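Local structure of HIT domain-containing protein (Sulfolobus tokodaii, 2EO4) at residues Glu12-Tyr17 and Leu127-Ile132; Glu20-Ile25 and Val38-His43; Glu45-Ala50 and Phe93-His98; Val62-Leu67 and Glu134-Leu139. The protein binds zinc and belongs to the histidine triad family, whose members act on nucleotides; it probably works as a hydrolase, perhaps on adenylyl sulfate. All coordinates share one frame; numbering follows the deposited sequence.

Contact 1 (Glu12-Tyr17 and Leu127-Ile132); sequences EGYFVY and LLQKII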
# COMPACT_ATOMS: atom_id res chain seq x y z
N GLU A 12 4.04 -8.46 -23.83
CA GLU A 12 5.38 -8.29 -23.29
C GLU A 12 5.42 -7.64 -21.91
O GLU A 12 4.70 -6.68 -21.63
CB GLU A 12 6.23 -7.47 -24.27
CG GLU A 12 7.65 -7.23 -23.81
CD GLU A 12 8.49 -6.53 -24.86
OE1 GLU A 12 8.66 -7.09 -25.96
OE2 GLU A 12 8.98 -5.41 -24.59
N GLY A 13 6.29 -8.18 -21.06
CA GLY A 13 6.47 -7.67 -19.72
C GLY A 13 7.75 -8.26 -19.15
O GLY A 13 8.07 -9.41 -19.43
N TYR A 14 8.49 -7.47 -18.38
CA TYR A 14 9.74 -7.96 -17.79
C TYR A 14 9.55 -8.37 -16.33
O TYR A 14 9.41 -7.53 -15.45
CB TYR A 14 10.83 -6.88 -17.87
CG TYR A 14 11.36 -6.67 -19.27
CD1 TYR A 14 10.61 -6.01 -20.24
CD2 TYR A 14 12.62 -7.15 -19.63
CE1 TYR A 14 11.09 -5.84 -21.54
CE2 TYR A 14 13.11 -6.99 -20.92
CZ TYR A 14 12.34 -6.33 -21.87
OH TYR A 14 12.82 -6.17 -23.15
N PHE A 15 9.56 -9.68 -16.09
CA PHE A 15 9.41 -10.22 -14.74
C PHE A 15 10.68 -10.08 -13.91
O PHE A 15 11.77 -10.36 -14.40
CB PHE A 15 9.04 -11.71 -14.78
CG PHE A 15 7.66 -12.00 -15.29
CD1 PHE A 15 7.35 -11.81 -16.63
CD2 PHE A 15 6.68 -12.48 -14.43
CE1 PHE A 15 6.08 -12.10 -17.11
CE2 PHE A 15 5.40 -12.77 -14.90
CZ PHE A 15 5.10 -12.58 -16.24
N VAL A 16 10.53 -9.67 -12.65
CA VAL A 16 11.68 -9.57 -11.75
C VAL A 16 11.44 -10.55 -10.60
O VAL A 16 12.35 -10.82 -9.81
CB VAL A 16 11.89 -8.14 -11.20
CG1 VAL A 16 12.22 -7.19 -12.34
CG2 VAL A 16 10.66 -7.67 -10.43
N TYR A 17 10.22 -11.07 -10.52
CA TYR A 17 9.85 -12.05 -9.50
C TYR A 17 8.64 -12.85 -9.96
O TYR A 17 7.73 -12.31 -10.58
CB TYR A 17 9.50 -11.38 -8.16
CG TYR A 17 9.03 -12.39 -7.12
CD1 TYR A 17 9.95 -13.08 -6.33
CD2 TYR A 17 7.68 -12.68 -6.97
CE1 TYR A 17 9.53 -14.04 -5.42
CE2 TYR A 17 7.25 -13.65 -6.05
CZ TYR A 17 8.18 -14.33 -5.28
OH TYR A 17 7.78 -15.28 -4.38
N LEU A 127 18.47 -4.36 -18.23
CA LEU A 127 19.38 -4.13 -17.12
C LEU A 127 18.68 -4.16 -15.76
O LEU A 127 19.14 -4.83 -14.84
CB LEU A 127 20.11 -2.80 -17.29
CG LEU A 127 21.07 -2.44 -16.16
CD1 LEU A 127 22.13 -3.53 -16.02
CD2 LEU A 127 21.72 -1.10 -16.44
N LEU A 128 17.58 -3.42 -15.64
CA LEU A 128 16.86 -3.38 -14.38
C LEU A 128 16.38 -4.76 -13.96
O LEU A 128 16.46 -5.12 -12.78
CB LEU A 128 15.66 -2.42 -14.48
CG LEU A 128 15.93 -0.98 -14.05
CD1 LEU A 128 16.28 -0.96 -12.56
CD2 LEU A 128 17.07 -0.39 -14.87
N GLN A 129 15.87 -5.53 -14.91
CA GLN A 129 15.39 -6.87 -14.63
C GLN A 129 16.52 -7.73 -14.07
O GLN A 129 16.37 -8.39 -13.04
CB GLN A 129 14.86 -7.52 -15.90
CG GLN A 129 14.46 -8.98 -15.73
CD GLN A 129 14.11 -9.65 -17.04
OE1 GLN A 129 14.92 -9.67 -17.98
NE2 GLN A 129 12.91 -10.20 -17.13
N LYS A 130 17.67 -7.70 -14.74
CA LYS A 130 18.82 -8.49 -14.32
C LYS A 130 19.37 -8.11 -12.95
O LYS A 130 19.64 -8.99 -12.13
CB LYS A 130 19.91 -8.40 -15.40
CG LYS A 130 19.47 -8.99 -16.74
CD LYS A 130 20.45 -8.68 -17.87
CE LYS A 130 19.91 -9.12 -19.23
NZ LYS A 130 19.67 -10.59 -19.31
N ILE A 131 19.53 -6.82 -12.68
CA ILE A 131 20.06 -6.41 -11.38
C ILE A 131 19.07 -6.66 -10.24
O ILE A 131 19.47 -7.04 -9.14
CB ILE A 131 20.48 -4.93 -11.36
CG1 ILE A 131 19.28 -4.04 -11.68
CG2 ILE A 131 21.60 -4.69 -12.36
CD1 ILE A 131 19.57 -2.57 -11.52
N ILE A 132 17.79 -6.44 -10.50
CA ILE A 132 16.79 -6.67 -9.46
C ILE A 132 16.70 -8.17 -9.15
O ILE A 132 16.62 -8.56 -7.99
CB ILE A 132 15.39 -6.14 -9.88
CG1 ILE A 132 15.45 -4.61 -9.98
CG2 ILE A 132 14.34 -6.57 -8.86
CD1 ILE A 132 14.18 -3.97 -10.57
O HOH W 1 10.41 -11.53 -18.24
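Gln-129 NE2 gives a hydrogen bond of 3.0 Å to Phe-15 O, with an N-H...O angle of 155°. Here the first edge strand of the antiparallel HIT-domain sheet meets the C-terminal helix 122-143. The acceptor lies close to the amide plane of Gln-129, and NE2 is tilted 22° from the carbonyl plane of Phe-15. A water ties the same place together. It accepts a bond from Phe-15 N, and its bond from Gln-129 NE2 is weak. Gln-129 CG is anti to its own backbone N (chi1 174°), and the chain runs extended from the helix toward the strand. The Tyr-14 and Gln-129 side chains cross at about a right angle. Gln-129 OE1 lies at the ring edge, 3.8 Å from Tyr-14 CD2. Val-16 and Tyr-17 form a classic beta bulge opposite Ala-24 of the next strand. At the bulge the chain turns a corner, and Val-16 packs on the helix. Phe-15 points away from the helix segment and has a cation-pi contact with Arg-9. The apolar half of the contact is one turn further along the helix from Gln-129, where Ile-132 CG2 sits 3.7 Å from Val-16 CB.

Contact 2 (Glu20-Ile25 and Val38-His43); sequences EKFAAI and VIPKKH. With ZN (zinc ion), chain B.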
# COMPACT_ATOMS: atom_id res chain seq x y z
N GLU A 20 4.24 -19.51 -8.05
CA GLU A 20 3.00 -20.09 -8.53
C GLU A 20 1.77 -19.18 -8.49
O GLU A 20 0.87 -19.33 -9.32
CB GLU A 20 2.70 -21.38 -7.76
CG GLU A 20 3.68 -22.50 -8.04
CD GLU A 20 3.77 -22.83 -9.52
OE1 GLU A 20 2.73 -23.21 -10.11
OE2 GLU A 20 4.87 -22.72 -10.10
N LYS A 21 1.73 -18.24 -7.56
CA LYS A 21 0.56 -17.37 -7.44
C LYS A 21 0.79 -15.87 -7.56
O LYS A 21 -0.18 -15.11 -7.63
CB LYS A 21 -0.15 -17.65 -6.12
CG LYS A 21 -0.70 -19.07 -6.00
CD LYS A 21 -1.57 -19.22 -4.76
CE LYS A 21 -2.15 -20.62 -4.65
NZ LYS A 21 -3.11 -20.74 -3.51
N PHE A 22 2.04 -15.44 -7.59
CA PHE A 22 2.35 -14.01 -7.68
C PHE A 22 3.47 -13.71 -8.66
O PHE A 22 4.20 -14.59 -9.09
CB PHE A 22 2.72 -13.46 -6.30
CG PHE A 22 1.62 -13.56 -5.30
CD1 PHE A 22 1.36 -14.76 -4.65
CD2 PHE A 22 0.81 -12.46 -5.03
CE1 PHE A 22 0.30 -14.87 -3.74
CE2 PHE A 22 -0.24 -12.55 -4.12
CZ PHE A 22 -0.50 -13.76 -3.48
N ALA A 23 3.60 -12.43 -9.00
CA ALA A 23 4.64 -11.97 -9.90
C ALA A 23 4.88 -10.49 -9.69
O ALA A 23 4.03 -9.77 -9.16
CB ALA A 23 4.24 -12.23 -11.35
N ALA A 24 6.06 -10.04 -10.08
CA ALA A 24 6.43 -8.63 -9.99
C ALA A 24 6.97 -8.32 -11.38
O ALA A 24 7.81 -9.05 -11.90
CB ALA A 24 7.51 -8.42 -8.94
N ILE A 25 6.46 -7.26 -11.99
CA ILE A 25 6.84 -6.88 -13.34
C ILE A 25 7.25 -5.42 -13.40
O ILE A 25 6.66 -4.58 -12.73
CB ILE A 25 5.65 -7.11 -14.29
CG1 ILE A 25 5.23 -8.58 -14.24
CG2 ILE A 25 6.00 -6.68 -15.71
CD1 ILE A 25 3.78 -8.82 -14.59
N VAL A 38 3.65 -5.31 -8.30
CA VAL A 38 3.56 -6.65 -7.72
C VAL A 38 2.10 -7.05 -7.85
O VAL A 38 1.20 -6.31 -7.45
CB VAL A 38 3.95 -6.66 -6.23
CG1 VAL A 38 3.87 -8.08 -5.68
CG2 VAL A 38 5.36 -6.11 -6.07
N ILE A 39 1.87 -8.23 -8.42
CA ILE A 39 0.50 -8.66 -8.64
C ILE A 39 0.20 -10.11 -8.32
O ILE A 39 1.08 -10.98 -8.40
CB ILE A 39 0.09 -8.48 -10.12
CG1 ILE A 39 0.92 -9.44 -10.99
CG2 ILE A 39 0.34 -7.06 -10.58
CD1 ILE A 39 0.48 -9.52 -12.43
N PRO A 40 -1.05 -10.39 -7.93
CA PRO A 40 -1.44 -11.77 -7.65
C PRO A 40 -1.71 -12.24 -9.08
O PRO A 40 -2.15 -11.42 -9.91
CB PRO A 40 -2.75 -11.62 -6.87
CG PRO A 40 -2.66 -10.24 -6.28
CD PRO A 40 -2.04 -9.45 -7.40
N LYS A 41 -1.45 -13.50 -9.40
CA LYS A 41 -1.72 -13.96 -10.76
C LYS A 41 -3.22 -14.04 -11.00
O LYS A 41 -3.70 -13.77 -12.11
CB LYS A 41 -1.05 -15.31 -11.01
CG LYS A 41 0.46 -15.20 -11.14
CD LYS A 41 1.10 -16.52 -11.51
CE LYS A 41 2.59 -16.34 -11.76
NZ LYS A 41 3.22 -17.61 -12.26
N LYS A 42 -3.97 -14.42 -9.97
CA LYS A 42 -5.42 -14.50 -10.09
C LYS A 42 -5.97 -13.08 -10.24
O LYS A 42 -5.50 -12.15 -9.57
CB LYS A 42 -6.04 -15.16 -8.86
CG LYS A 42 -7.55 -15.23 -8.91
CD LYS A 42 -8.12 -16.03 -7.75
CE LYS A 42 -9.64 -16.11 -7.83
NZ LYS A 42 -10.21 -16.93 -6.73
N HIS A 43 -6.96 -12.92 -11.10
CA HIS A 43 -7.55 -11.62 -11.37
C HIS A 43 -8.57 -11.13 -10.33
O HIS A 43 -9.58 -11.78 -10.09
CB HIS A 43 -8.21 -11.63 -12.75
CG HIS A 43 -8.74 -10.30 -13.19
ND1 HIS A 43 -8.01 -9.44 -13.99
CD2 HIS A 43 -9.91 -9.68 -12.93
CE1 HIS A 43 -8.72 -8.34 -14.21
NE2 HIS A 43 -9.87 -8.46 -13.57
ZN ZN B . -6.21 -9.60 -14.84
O HOH W 2 -2.91 -15.55 -7.40
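Strands 22-25 and 38-40 run antiparallel as a beta hairpin of the HIT-domain sheet, with Ala-23 and Ile-39 as a hydrogen-bonded pair flanked by the non-hydrogen-bonded pairs Phe-22 with Pro-40 and Ala-24 with Val-38. The bond from Ile-39 N to Ala-23 O is 2.8 Å and almost straight. Beyond the strand end, Lys-41 N bonds to Lys-21 O at 2.7 Å, from above the carbonyl plane. A water joins the same oxygen to Lys-42 N. Phe-22 CE2 packs on Pro-40 CB at 3.8 Å, on the face covered by helix 52-72. On the other face Ile-39 CD1 meets Ile-25 CD1 at 4.0 Å, and Ile-39 also touches His-94 and His-96. The extended Lys-41 chain runs over the 20-25 backbone, with CD 3.6 Å from Glu-20 O and CE 3.6 Å from Phe-22 O. Its NZ salt-bridges Glu-18 and hydrogen-bonds Asp-19 O. An alanine here would probably leave the Glu-18 carboxylate and Asp-19 O without this mate and uncover the backbone at Glu-20 and Phe-22. His-43 ND1 binds zinc at 2.0 Å and Pro-40 O accepts a bond from His-94 NE2, so this hairpin end probably helps hold two of the four zinc ligands.

Contact 3 (Glu45-Ala50 and Phe93-His98); sequences ENYLEA and FHLHVH. With ZN (zinc ion), chain B; PO4 (phosphate ion), chain C.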
# COMPACT_ATOMS: atom_id res chain seq x y z
N GLU A 45 -10.41 -7.30 -9.28
CA GLU A 45 -10.57 -5.92 -9.75
C GLU A 45 -9.72 -4.91 -8.99
O GLU A 45 -9.17 -3.98 -9.59
CB GLU A 45 -12.04 -5.50 -9.65
CG GLU A 45 -12.95 -6.20 -10.66
CD GLU A 45 -12.62 -5.82 -12.09
OE1 GLU A 45 -12.72 -4.63 -12.43
OE2 GLU A 45 -12.26 -6.73 -12.88
N ASN A 46 -9.63 -5.10 -7.68
CA ASN A 46 -8.86 -4.20 -6.83
C ASN A 46 -8.56 -4.87 -5.49
O ASN A 46 -8.91 -6.03 -5.28
CB ASN A 46 -9.64 -2.90 -6.61
CG ASN A 46 -11.01 -3.14 -6.00
OD1 ASN A 46 -11.11 -3.71 -4.91
ND2 ASN A 46 -12.06 -2.71 -6.69
N TYR A 47 -7.93 -4.12 -4.60
CA TYR A 47 -7.55 -4.63 -3.28
C TYR A 47 -8.72 -5.16 -2.45
O TYR A 47 -8.60 -6.17 -1.76
CB TYR A 47 -6.83 -3.50 -2.51
CG TYR A 47 -6.13 -3.92 -1.24
CD1 TYR A 47 -6.83 -4.03 -0.04
CD2 TYR A 47 -4.77 -4.20 -1.24
CE1 TYR A 47 -6.17 -4.39 1.14
CE2 TYR A 47 -4.10 -4.56 -0.07
CZ TYR A 47 -4.81 -4.65 1.12
OH TYR A 47 -4.15 -5.01 2.27
N LEU A 48 -9.85 -4.47 -2.52
CA LEU A 48 -11.03 -4.85 -1.75
C LEU A 48 -11.72 -6.14 -2.20
O LEU A 48 -12.48 -6.74 -1.44
CB LEU A 48 -12.04 -3.70 -1.76
CG LEU A 48 -11.47 -2.34 -1.35
CD1 LEU A 48 -12.57 -1.29 -1.42
CD2 LEU A 48 -10.89 -2.42 0.05
N GLU A 49 -11.46 -6.55 -3.44
CA GLU A 49 -12.08 -7.76 -3.98
C GLU A 49 -11.27 -9.03 -3.75
O GLU A 49 -11.76 -10.13 -3.99
CB GLU A 49 -12.34 -7.60 -5.48
CG GLU A 49 -13.33 -6.50 -5.83
CD GLU A 49 -14.70 -6.72 -5.23
OE1 GLU A 49 -15.17 -7.87 -5.25
OE2 GLU A 49 -15.30 -5.74 -4.74
N ALA A 50 -10.04 -8.88 -3.27
CA ALA A 50 -9.18 -10.03 -3.03
C ALA A 50 -9.46 -10.68 -1.67
O ALA A 50 -9.81 -9.99 -0.71
CB ALA A 50 -7.72 -9.60 -3.09
N PHE A 93 -7.47 -2.52 -14.04
CA PHE A 93 -8.31 -3.18 -13.06
C PHE A 93 -8.00 -4.63 -12.75
O PHE A 93 -8.84 -5.53 -12.90
CB PHE A 93 -9.77 -2.96 -13.46
CG PHE A 93 -10.14 -1.50 -13.49
CD1 PHE A 93 -10.49 -0.84 -12.31
CD2 PHE A 93 -10.02 -0.76 -14.66
CE1 PHE A 93 -10.70 0.53 -12.30
CE2 PHE A 93 -10.23 0.62 -14.65
CZ PHE A 93 -10.57 1.27 -13.47
N HIS A 94 -6.77 -4.83 -12.31
CA HIS A 94 -6.21 -6.11 -11.89
C HIS A 94 -5.34 -5.65 -10.73
O HIS A 94 -4.38 -4.91 -10.93
CB HIS A 94 -5.33 -6.72 -12.98
CG HIS A 94 -4.68 -8.02 -12.58
ND1 HIS A 94 -4.94 -9.21 -13.21
CD2 HIS A 94 -3.78 -8.30 -11.60
CE1 HIS A 94 -4.24 -10.17 -12.65
NE2 HIS A 94 -3.52 -9.65 -11.67
N LEU A 95 -5.70 -6.07 -9.52
CA LEU A 95 -4.97 -5.68 -8.32
C LEU A 95 -3.46 -5.70 -8.46
O LEU A 95 -2.86 -6.73 -8.78
CB LEU A 95 -5.38 -6.59 -7.15
CG LEU A 95 -4.59 -6.51 -5.83
CD1 LEU A 95 -4.53 -5.08 -5.31
CD2 LEU A 95 -5.26 -7.43 -4.82
N HIS A 96 -2.83 -4.55 -8.22
CA HIS A 96 -1.39 -4.46 -8.29
C HIS A 96 -0.90 -3.40 -7.33
O HIS A 96 -1.57 -2.39 -7.10
CB HIS A 96 -0.90 -4.14 -9.70
CG HIS A 96 -1.44 -2.87 -10.28
ND1 HIS A 96 -2.77 -2.72 -10.62
CD2 HIS A 96 -0.83 -1.72 -10.63
CE1 HIS A 96 -2.94 -1.53 -11.17
NE2 HIS A 96 -1.78 -0.90 -11.19
N VAL A 97 0.27 -3.65 -6.76
CA VAL A 97 0.89 -2.73 -5.82
C VAL A 97 2.09 -2.10 -6.50
O VAL A 97 2.93 -2.81 -7.06
CB VAL A 97 1.37 -3.47 -4.55
CG1 VAL A 97 2.14 -2.51 -3.64
CG2 VAL A 97 0.18 -4.05 -3.80
N HIS A 98 2.16 -0.78 -6.47
CA HIS A 98 3.28 -0.05 -7.06
C HIS A 98 4.42 0.05 -6.06
O HIS A 98 4.19 0.30 -4.89
CB HIS A 98 2.87 1.39 -7.40
CG HIS A 98 1.82 1.50 -8.46
ND1 HIS A 98 2.12 1.72 -9.79
CD2 HIS A 98 0.47 1.48 -8.39
CE1 HIS A 98 1.00 1.83 -10.48
NE2 HIS A 98 -0.02 1.69 -9.66
ZN ZN B . -6.21 -9.60 -14.84
P PO4 C . -2.96 2.11 -11.53
O1 PO4 C . -1.72 1.50 -12.06
O2 PO4 C . -2.93 2.10 -10.04
O3 PO4 C . -3.05 3.52 -12.01
O4 PO4 C . -4.14 1.34 -12.00
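Leu-95 CD2 touches Ala-50 CB at 3.7 Å, and its CD1 lies 3.6 Å from Tyr-47 N. Leu-95 lies in the predicted histidine triad motif of the HIT fold, here packed against the loop before helix 52-72. Its CG, anti to the backbone N (chi1 171°), carries both methyls to this loop. At the other end of the contact, Glu-45 OE1 comes within 3.5 Å of Phe-93 CB. The Glu-45 carboxylate and the Phe-93 ring have nearly parallel planes, 4° apart. Glu-45 OE2 is hydrogen-bonded to His-43 NE2. In the next shell His-94 ND1 binds zinc at 2.1 Å, alongside His-43, Cys-1 and Cys-4. His-94 O accepts a bond of 2.7 Å from His-96 ND1. His-96 NE2 then donates to phosphate O1 at 2.6 Å, and His-98 NE2 donates to O2 at 3.0 Å. Replacing His-96 by an alanine would probably leave His-94 O without this side-chain donor and would take the NE2 bond away from phosphate O1. Further out, Tyr-47 OH bonds to Ala-59 O of the second subunit. The phosphate probably comes from the crystallisation liquor. Its place is consistent with a phosphoryl site beside His-96, the predicted nucleophile that would carry AMP on its NE2.

Contact 4 (Val62-Leu67 and Glu134-Leu139); sequences VKLVSL and ESIENL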
# COMPACT_ATOMS: atom_id res chain seq x y z
N VAL A 62 5.45 -8.31 -1.59
CA VAL A 62 5.78 -6.89 -1.71
C VAL A 62 7.02 -6.57 -0.86
O VAL A 62 7.91 -5.84 -1.30
CB VAL A 62 4.59 -6.01 -1.26
CG1 VAL A 62 5.02 -4.55 -1.12
CG2 VAL A 62 3.48 -6.11 -2.30
N LYS A 63 7.10 -7.13 0.34
CA LYS A 63 8.28 -6.87 1.17
C LYS A 63 9.56 -7.38 0.49
O LYS A 63 10.54 -6.65 0.37
CB LYS A 63 8.16 -7.55 2.54
CG LYS A 63 9.41 -7.33 3.42
CD LYS A 63 9.32 -8.02 4.78
CE LYS A 63 10.63 -7.85 5.54
NZ LYS A 63 10.59 -8.43 6.92
N LEU A 64 9.54 -8.63 0.06
CA LEU A 64 10.71 -9.22 -0.59
C LEU A 64 11.15 -8.44 -1.82
O LEU A 64 12.33 -8.08 -1.96
CB LEU A 64 10.41 -10.67 -1.01
CG LEU A 64 11.49 -11.34 -1.87
CD1 LEU A 64 12.81 -11.38 -1.11
CD2 LEU A 64 11.05 -12.76 -2.24
N VAL A 65 10.21 -8.18 -2.72
CA VAL A 65 10.53 -7.45 -3.94
C VAL A 65 11.01 -6.03 -3.63
O VAL A 65 11.94 -5.54 -4.28
CB VAL A 65 9.31 -7.41 -4.89
CG1 VAL A 65 9.64 -6.58 -6.13
CG2 VAL A 65 8.94 -8.83 -5.29
N SER A 66 10.40 -5.38 -2.64
CA SER A 66 10.80 -4.03 -2.27
C SER A 66 12.25 -4.05 -1.77
O SER A 66 13.06 -3.20 -2.15
CB SER A 66 9.89 -3.47 -1.17
OG SER A 66 8.58 -3.22 -1.68
N LEU A 67 12.58 -5.01 -0.91
CA LEU A 67 13.95 -5.10 -0.41
C LEU A 67 14.90 -5.30 -1.58
O LEU A 67 15.97 -4.69 -1.65
CB LEU A 67 14.09 -6.26 0.59
CG LEU A 67 13.50 -6.01 1.98
CD1 LEU A 67 13.46 -7.31 2.78
CD2 LEU A 67 14.35 -4.96 2.70
N GLU A 134 19.03 -10.35 -9.46
CA GLU A 134 20.25 -10.67 -8.73
C GLU A 134 20.14 -10.30 -7.25
O GLU A 134 20.59 -11.05 -6.38
CB GLU A 134 21.44 -9.95 -9.37
CG GLU A 134 22.76 -10.12 -8.62
CD GLU A 134 23.96 -9.58 -9.39
OE1 GLU A 134 23.83 -8.50 -10.00
OE2 GLU A 134 25.02 -10.23 -9.38
N SER A 135 19.52 -9.16 -6.96
CA SER A 135 19.36 -8.72 -5.57
C SER A 135 18.36 -9.60 -4.82
O SER A 135 18.56 -9.91 -3.65
CB SER A 135 18.89 -7.26 -5.50
OG SER A 135 19.94 -6.37 -5.82
N ILE A 136 17.29 -9.98 -5.49
CA ILE A 136 16.28 -10.82 -4.87
C ILE A 136 16.86 -12.21 -4.57
O ILE A 136 16.61 -12.77 -3.51
CB ILE A 136 15.02 -10.93 -5.76
CG1 ILE A 136 14.33 -9.56 -5.82
CG2 ILE A 136 14.08 -12.00 -5.22
CD1 ILE A 136 13.04 -9.52 -6.65
N GLU A 137 17.63 -12.75 -5.51
CA GLU A 137 18.22 -14.07 -5.30
C GLU A 137 19.07 -14.06 -4.04
O GLU A 137 19.01 -15.00 -3.24
CB GLU A 137 19.08 -14.47 -6.51
CG GLU A 137 18.28 -14.52 -7.79
CD GLU A 137 19.14 -14.69 -9.02
OE1 GLU A 137 20.26 -14.13 -9.05
OE2 GLU A 137 18.69 -15.37 -9.96
N ASN A 138 19.84 -13.00 -3.85
CA ASN A 138 20.69 -12.89 -2.67
C ASN A 138 19.85 -12.83 -1.40
O ASN A 138 20.21 -13.41 -0.37
CB ASN A 138 21.58 -11.65 -2.77
CG ASN A 138 22.45 -11.46 -1.54
OD1 ASN A 138 23.26 -12.33 -1.21
ND2 ASN A 138 22.30 -10.33 -0.87
N LEU A 139 18.72 -12.13 -1.46
CA LEU A 139 17.86 -12.04 -0.29
C LEU A 139 17.31 -13.42 0.09
O LEU A 139 17.11 -13.71 1.26
CB LEU A 139 16.71 -11.06 -0.55
CG LEU A 139 17.12 -9.59 -0.52
CD1 LEU A 139 16.02 -8.73 -1.12
CD2 LEU A 139 17.41 -9.18 0.92
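Leu-139 reaches from helix 122-143 to helix 52-72 and touches Leu-64 and Leu-67. Here helix 122-143 packs against helix 52-72, which lies on the face of the HIT-domain sheet opposite helix 2-7. The two segment axes come within 9.2 Å and make an angle of 121°. No hydrogen bond joins the two segments.

Leu-139 CB meets Leu-64 CD1 at 4.0 Å. CG, anti to the carbonyl carbon (chi1 -75°), carries CD1 to the other helix. This branch of the tip does the closest work. It lies 3.6 Å from Leu-67 CB and just as near to Leu-67 C. The same methyl is 3.8 Å from Leu-64 O, so it packs on backbone as well as on side chains. The side chains of Leu-64 and Leu-139 slide past each other in opposite directions.

Ile-136 lies one turn earlier on its helix. Its CG2 is 4.3 Å from Leu-64 CG. Its CD1 is 4.2 Å from Val-65 CA, a looser fit than that of Leu-139. Within helix 52-72, Ser-66 OG donates to Val-62 O at 2.7 Å. The backbone N of Ser-66 reaches the same oxygen from the opposite face of its plane.

Ser-135 OG is hydrogen-bonded to Asp-71, further along helix 52-72. Leu-67 also packs on Leu-48 of the second subunit, and Lys-63 NZ bonds to Ala-50 O of that subunit. Within the chain, Leu-64 and Val-65 lie on Tyr-17 of strand 15-18, while Val-65 and Ser-66 rest on Ile-99 of strand 97-102.

How the contacts relate
From the N terminus, segment 12-17 opens the long loop that contact 1 closes at helix 122-143. Contacts 2 and 3 both lie within it. Contact 2 closes first, as the short hairpin of strands 22-26 and 36-40. Contact 3 follows in series, from the loop before helix 52-72 to the start of strand 97-102. Contact 4 opens inside contact 3 and closes beyond contact 1, so it crosses both. Contacts 1 and 2 meet where strands 15-18 and 22-26 pair. Contacts 2 and 3 meet through strands 36-40 and 97-102 and share the zinc. Contacts 1 and 4 tie helix 122-143 to the sheet edge and to helix 52-72. Contacts 3 and 4 both touch the second subunit.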